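Local coordinates for 2-nitropropane dioxygenase (Streptomyces ansochromogenes, PDB 3BW2), which is an FMN-dependent nitroalkane-oxidising enzyme that probably uses molecular oxygen to denitrify alkyl nitronates such as propionate 3-nitronate, at residues T151-E156 with Q180-D185; A269-P274 with A292-V297. All coordinates share one frame; numbering follows the deposited sequence.

Interaction 1: T151-E156 with Q180-D185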
loop_
_atom_site.group_PDB
_atom_site.type_symbol
_atom_site.label_atom_id
_atom_site.label_comp_id
_atom_site.label_asym_id
_atom_site.label_seq_id
_atom_site.Cartn_x
_atom_site.Cartn_y
_atom_site.Cartn_z
ATOM N N THR A 151 -1.924 -9.700 -14.911
ATOM C CA THR A 151 -1.852 -8.753 -13.801
ATOM C C THR A 151 -2.948 -7.687 -13.875
ATOM O O THR A 151 -3.323 -7.232 -14.960
ATOM C CB THR A 151 -0.481 -8.030 -13.763
ATOM O OG1 THR A 151 0.533 -8.951 -13.351
ATOM C CG2 THR A 151 -0.517 -6.842 -12.789
ATOM N N ALA A 152 -3.450 -7.297 -12.706
ATOM C CA ALA A 152 -4.467 -6.259 -12.581
ATOM C C ALA A 152 -4.065 -5.440 -11.358
ATOM O O ALA A 152 -3.550 -5.996 -10.390
ATOM C CB ALA A 152 -5.845 -6.877 -12.369
ATOM N N THR A 153 -4.289 -4.130 -11.395
ATOM C CA THR A 153 -3.921 -3.281 -10.265
ATOM C C THR A 153 -5.142 -2.659 -9.576
ATOM O O THR A 153 -5.007 -1.969 -8.562
ATOM C CB THR A 153 -2.953 -2.156 -10.702
ATOM O OG1 THR A 153 -3.608 -1.285 -11.628
ATOM C CG2 THR A 153 -1.710 -2.755 -11.372
ATOM N N THR A 154 -6.323 -2.918 -10.137
ATOM C CA THR A 154 -7.589 -2.410 -9.606
ATOM C C THR A 154 -8.657 -3.481 -9.783
ATOM O O THR A 154 -8.489 -4.420 -10.570
ATOM C CB THR A 154 -8.091 -1.169 -10.378
ATOM O OG1 THR A 154 -8.377 -1.545 -11.734
ATOM C CG2 THR A 154 -7.054 -0.061 -10.370
ATOM N N PRO A 155 -9.772 -3.363 -9.052
ATOM C CA PRO A 155 -10.801 -4.387 -9.234
ATOM C C PRO A 155 -11.388 -4.325 -10.648
ATOM O O PRO A 155 -11.832 -5.338 -11.190
ATOM C CB PRO A 155 -11.816 -4.072 -8.126
ATOM C CG PRO A 155 -11.577 -2.623 -7.814
ATOM C CD PRO A 155 -10.088 -2.481 -7.915
ATOM N N GLU A 156 -11.369 -3.141 -11.255
ATOM C CA GLU A 156 -11.885 -2.989 -12.615
ATOM C C GLU A 156 -11.020 -3.800 -13.573
ATOM O O GLU A 156 -11.533 -4.548 -14.400
ATOM C CB GLU A 156 -11.876 -1.520 -13.054
ATOM C CG GLU A 156 -12.933 -0.640 -12.403
ATOM C CD GLU A 156 -12.713 -0.456 -10.911
ATOM O OE1 GLU A 156 -11.550 -0.247 -10.494
ATOM O OE2 GLU A 156 -13.709 -0.508 -10.156
ATOM N N GLN A 180 4.399 -1.310 -12.751
ATOM C CA GLN A 180 3.030 -1.494 -12.304
ATOM C C GLN A 180 2.357 -2.073 -13.542
ATOM O O GLN A 180 2.563 -1.565 -14.648
ATOM C CB GLN A 180 2.396 -0.149 -11.951
ATOM C CG GLN A 180 2.731 0.345 -10.558
ATOM C CD GLN A 180 2.117 -0.534 -9.490
ATOM O OE1 GLN A 180 2.819 -1.253 -8.776
ATOM N NE2 GLN A 180 0.790 -0.494 -9.384
ATOM N N GLY A 181 1.569 -3.130 -13.358
ATOM C CA GLY A 181 0.898 -3.762 -14.481
ATOM C C GLY A 181 -0.434 -3.152 -14.890
ATOM O O GLY A 181 -1.372 -3.878 -15.225
ATOM N N THR A 182 -0.528 -1.824 -14.856
ATOM C CA THR A 182 -1.759 -1.144 -15.260
ATOM C C THR A 182 -1.998 -1.451 -16.742
ATOM O O THR A 182 -1.053 -1.539 -17.524
ATOM C CB THR A 182 -1.640 0.383 -15.068
ATOM O OG1 THR A 182 -0.414 0.833 -15.644
ATOM C CG2 THR A 182 -1.658 0.750 -13.596
ATOM N N HIS A 183 -3.259 -1.616 -17.128
ATOM C CA HIS A 183 -3.590 -1.949 -18.511
ATOM C C HIS A 183 -3.415 -0.764 -19.453
ATOM O O HIS A 183 -3.247 -0.936 -20.663
ATOM C CB HIS A 183 -5.019 -2.498 -18.581
ATOM C CG HIS A 183 -5.218 -3.747 -17.778
ATOM N ND1 HIS A 183 -6.429 -4.400 -17.698
ATOM C CD2 HIS A 183 -4.355 -4.464 -17.018
ATOM C CE1 HIS A 183 -6.305 -5.463 -16.923
ATOM N NE2 HIS A 183 -5.057 -5.525 -16.498
ATOM N N ARG A 184 -3.451 0.432 -18.883
ATOM C CA ARG A 184 -3.269 1.675 -19.621
ATOM C C ARG A 184 -2.595 2.662 -18.673
ATOM O O ARG A 184 -2.977 2.761 -17.509
ATOM C CB ARG A 184 -4.617 2.235 -20.078
ATOM C CG ARG A 184 -5.121 1.658 -21.390
ATOM C CD ARG A 184 -6.524 2.165 -21.711
ATOM N NE ARG A 184 -6.630 3.619 -21.590
ATOM C CZ ARG A 184 -6.003 4.491 -22.375
ATOM N NH1 ARG A 184 -5.216 4.064 -23.356
ATOM N NH2 ARG A 184 -6.163 5.796 -22.177
ATOM N N ASP A 185 -1.588 3.382 -19.162
ATOM C CA ASP A 185 -0.882 4.343 -18.322
ATOM C C ASP A 185 -1.278 5.782 -18.606
ATOM O O ASP A 185 -1.289 6.216 -19.754
ATOM C CB ASP A 185 0.636 4.201 -18.495
ATOM C CG ASP A 185 1.416 5.236 -17.689
ATOM O OD1 ASP A 185 1.075 5.452 -16.507
ATOM O OD2 ASP A 185 2.374 5.831 -18.231
HETATM O O HOH W 1 -1.029 -6.052 -16.752
#

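Interaction 2: A269-P274 with A292-V297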
loop_
_atom_site.group_PDB
_atom_site.type_symbol
_atom_site.label_atom_id
_atom_site.label_comp_id
_atom_site.label_asym_id
_atom_site.label_seq_id
_atom_site.Cartn_x
_atom_site.Cartn_y
_atom_site.Cartn_z
ATOM N N ALA A 269 10.968 7.761 -14.979
ATOM C CA ALA A 269 12.308 8.184 -15.381
ATOM C C ALA A 269 13.067 7.244 -16.314
ATOM O O ALA A 269 13.683 7.683 -17.280
ATOM C CB ALA A 269 13.156 8.455 -14.138
ATOM N N PHE A 270 13.021 5.949 -16.034
ATOM C CA PHE A 270 13.761 4.988 -16.839
ATOM C C PHE A 270 13.065 4.419 -18.071
ATOM O O PHE A 270 13.723 4.119 -19.069
ATOM C CB PHE A 270 14.203 3.821 -15.952
ATOM C CG PHE A 270 15.079 4.231 -14.801
ATOM C CD1 PHE A 270 16.413 4.557 -15.008
ATOM C CD2 PHE A 270 14.561 4.307 -13.511
ATOM C CE1 PHE A 270 17.223 4.954 -13.946
ATOM C CE2 PHE A 270 15.364 4.705 -12.440
ATOM C CZ PHE A 270 16.699 5.029 -12.660
ATOM N N THR A 271 11.747 4.272 -18.014
ATOM C CA THR A 271 11.034 3.649 -19.126
ATOM C C THR A 271 9.806 4.369 -19.673
ATOM O O THR A 271 9.257 3.957 -20.694
ATOM C CB THR A 271 10.594 2.238 -18.723
ATOM O OG1 THR A 271 9.586 2.335 -17.710
ATOM C CG2 THR A 271 11.774 1.450 -18.157
ATOM N N GLY A 272 9.360 5.424 -18.998
ATOM C CA GLY A 272 8.188 6.133 -19.473
ATOM C C GLY A 272 6.893 5.552 -18.935
ATOM O O GLY A 272 5.808 5.976 -19.331
ATOM N N ARG A 273 7.001 4.571 -18.044
ATOM C CA ARG A 273 5.830 3.955 -17.425
ATOM C C ARG A 273 6.157 3.828 -15.936
ATOM O O ARG A 273 7.313 3.628 -15.565
ATOM C CB ARG A 273 5.550 2.571 -18.035
ATOM C CG ARG A 273 4.068 2.293 -18.344
ATOM C CD ARG A 273 3.904 0.969 -19.101
ATOM N NE ARG A 273 2.549 0.724 -19.607
ATOM C CZ ARG A 273 1.494 0.413 -18.854
ATOM N NH1 ARG A 273 0.312 0.201 -19.424
ATOM N NH2 ARG A 273 1.609 0.313 -17.536
ATOM N N PRO A 274 5.146 3.952 -15.064
ATOM C CA PRO A 274 5.375 3.851 -13.618
ATOM C C PRO A 274 5.989 2.531 -13.171
ATOM O O PRO A 274 5.408 1.460 -13.373
ATOM C CB PRO A 274 3.981 4.069 -13.033
ATOM C CG PRO A 274 3.336 4.986 -14.039
ATOM C CD PRO A 274 3.753 4.344 -15.347
ATOM N N ALA A 292 4.944 10.213 -19.913
ATOM C CA ALA A 292 4.295 8.919 -20.056
ATOM C C ALA A 292 4.476 8.521 -21.514
ATOM O O ALA A 292 3.679 8.894 -22.371
ATOM C CB ALA A 292 2.815 9.031 -19.712
ATOM N N ALA A 293 5.542 7.781 -21.797
ATOM C CA ALA A 293 5.830 7.354 -23.163
ATOM C C ALA A 293 6.604 6.044 -23.160
ATOM O O ALA A 293 7.830 6.039 -23.234
ATOM C CB ALA A 293 6.634 8.438 -23.887
ATOM N N TYR A 294 5.872 4.937 -23.085
ATOM C CA TYR A 294 6.460 3.603 -23.060
ATOM C C TYR A 294 6.128 2.858 -24.353
ATOM O O TYR A 294 5.021 2.973 -24.870
ATOM C CB TYR A 294 5.901 2.823 -21.866
ATOM C CG TYR A 294 6.406 1.406 -21.776
ATOM C CD1 TYR A 294 7.600 1.114 -21.125
ATOM C CD2 TYR A 294 5.705 0.359 -22.371
ATOM C CE1 TYR A 294 8.088 -0.189 -21.068
ATOM C CE2 TYR A 294 6.182 -0.949 -22.320
ATOM C CZ TYR A 294 7.372 -1.215 -21.667
ATOM O OH TYR A 294 7.850 -2.504 -21.606
ATOM N N PRO A 295 7.077 2.071 -24.887
ATOM C CA PRO A 295 8.429 1.826 -24.383
ATOM C C PRO A 295 9.429 2.834 -24.940
ATOM O O PRO A 295 10.640 2.630 -24.853
ATOM C CB PRO A 295 8.712 0.414 -24.870
ATOM C CG PRO A 295 8.092 0.441 -26.237
ATOM C CD PRO A 295 6.765 1.152 -26.000
ATOM N N ASP A 296 8.914 3.918 -25.511
ATOM C CA ASP A 296 9.756 4.960 -26.097
ATOM C C ASP A 296 10.900 5.370 -25.170
ATOM O O ASP A 296 12.068 5.352 -25.564
ATOM C CB ASP A 296 8.912 6.191 -26.431
ATOM C CG ASP A 296 7.806 5.891 -27.432
ATOM O OD1 ASP A 296 6.943 5.038 -27.133
ATOM O OD2 ASP A 296 7.801 6.512 -28.515
ATOM N N VAL A 297 10.560 5.749 -23.941
ATOM C CA VAL A 297 11.571 6.167 -22.977
ATOM C C VAL A 297 12.511 5.014 -22.644
ATOM O O VAL A 297 13.718 5.209 -22.492
ATOM C CB VAL A 297 10.912 6.711 -21.688
ATOM C CG1 VAL A 297 11.973 7.044 -20.655
ATOM C CG2 VAL A 297 10.094 7.957 -22.023
#

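Interaction 1: T151-E156 with Q180-D185
His-183 and Thr-151 make a buried contact that combines one side-chain-to-backbone hydrogen bond and a water bridge with threonine methyl packing at the C-terminal end of TIM-barrel strand 147-152, where the loop following strand 178-179 folds back over the turn into helix 155-163. The imidazole meets the backbone edge-on: His-183 NE2 donates to Thr-151 O at 2.9 Å, almost in the ring plane. A histidine suits this place because its ring reaches a strand-end carbonyl and still offers an N-H. Water 1 gives the same Thr-151 O a second donor and also bonds Gly-181 O at 2.7 Å, bridging the two backbones.

Gly-181 suits its place because a beta carbon on it would fall only 2.4 Å from Thr-151 CG2. That methyl stands anti to its own backbone N and rests 3.8 Å from Gly-181 CA. Beyond it, Thr-153 CG2 packs on Gly-181 C, while Thr-153 OG1 approaches Thr-182 CG2 at 3.4 Å. Glu-157 accepts from both Thr-153 N and His-183 N, clasping both segments. With the side chain of Thr-151 about 5 Å from the bound FMN, a carbonyl oxygen accepting from both imidazole and water implies a loop held by directional bonds beside the flavin pocket.

Interaction 2: A269-P274 with A292-V297
Arg-273 lays its aliphatic shaft across the ring of Tyr-294. Its CD sits over one face, 4.1 Å from the ring centroid and 28° off the normal, a CH-pi contact, and its CB packs against Tyr-294 CB. The guanidinium plane is turned 87° to the ring, so the charged group does not stack; the extended chain carries it past the tyrosine, and NH2 bonds Thr-182 OG1. Pro-295 covers the opposite face, with CB 3.6 Å above the ring centre. The cis Tyr-Pro peptide suits this folding of proline onto the aromatic ring before it. At the rim, Thr-271 O comes to 3.3 Å from Tyr-294 CD1, and Tyr-294 OH is hydrogen-bonded to Tyr-44 OH. An alanine in place of Tyr-294 would probably leave Arg-273 CD and Pro-295 facing a gap and Tyr-44 OH without this partner.

Here the connection between antiparallel strands 264-267 and 275-278 packs against the start of helix 296-311, in a region that supplements the TIM barrel. Val-297, in the first turn of that helix, presses its CB to 3.3 Å from Thr-271 C; CG1, anti to its backbone N (chi1 176°), lies beside Gly-272 N. Glycine suits position Gly-272 because phi is positive and a beta carbon there would stand 2.3 Å from Ala-293 O. Its own carbonyl takes a weak hydrogen bond from Ala-293 N and a CA-H...O contact from Ala-292, while Val-297 N bonds Ala-293 O, closing the turn through the cis proline that leads into the helix.

In the fold
From the N terminus, the chain leaves barrel strand 147-152 at 151-156, runs through helix 155-163, strand 168-172 and strand 178-179, and returns at 180-185, where interaction 1 closes the loop. Interaction 2 follows in series: 269-274 leads into strand 275-278, and after helix 281-286 the chain returns at 292-297. The two loops neither nest nor cross, yet they touch. Gln-180 N bonds Pro-274 O at 3.0 Å, extending the pairing of strands 178-179 and 275-278, and Asp-185 packs on Pro-274 and Ala-292. Together with the Thr-182 to Arg-273 bond, this ties the flavin end of the barrel to the antiparallel sheet and helix 296-311.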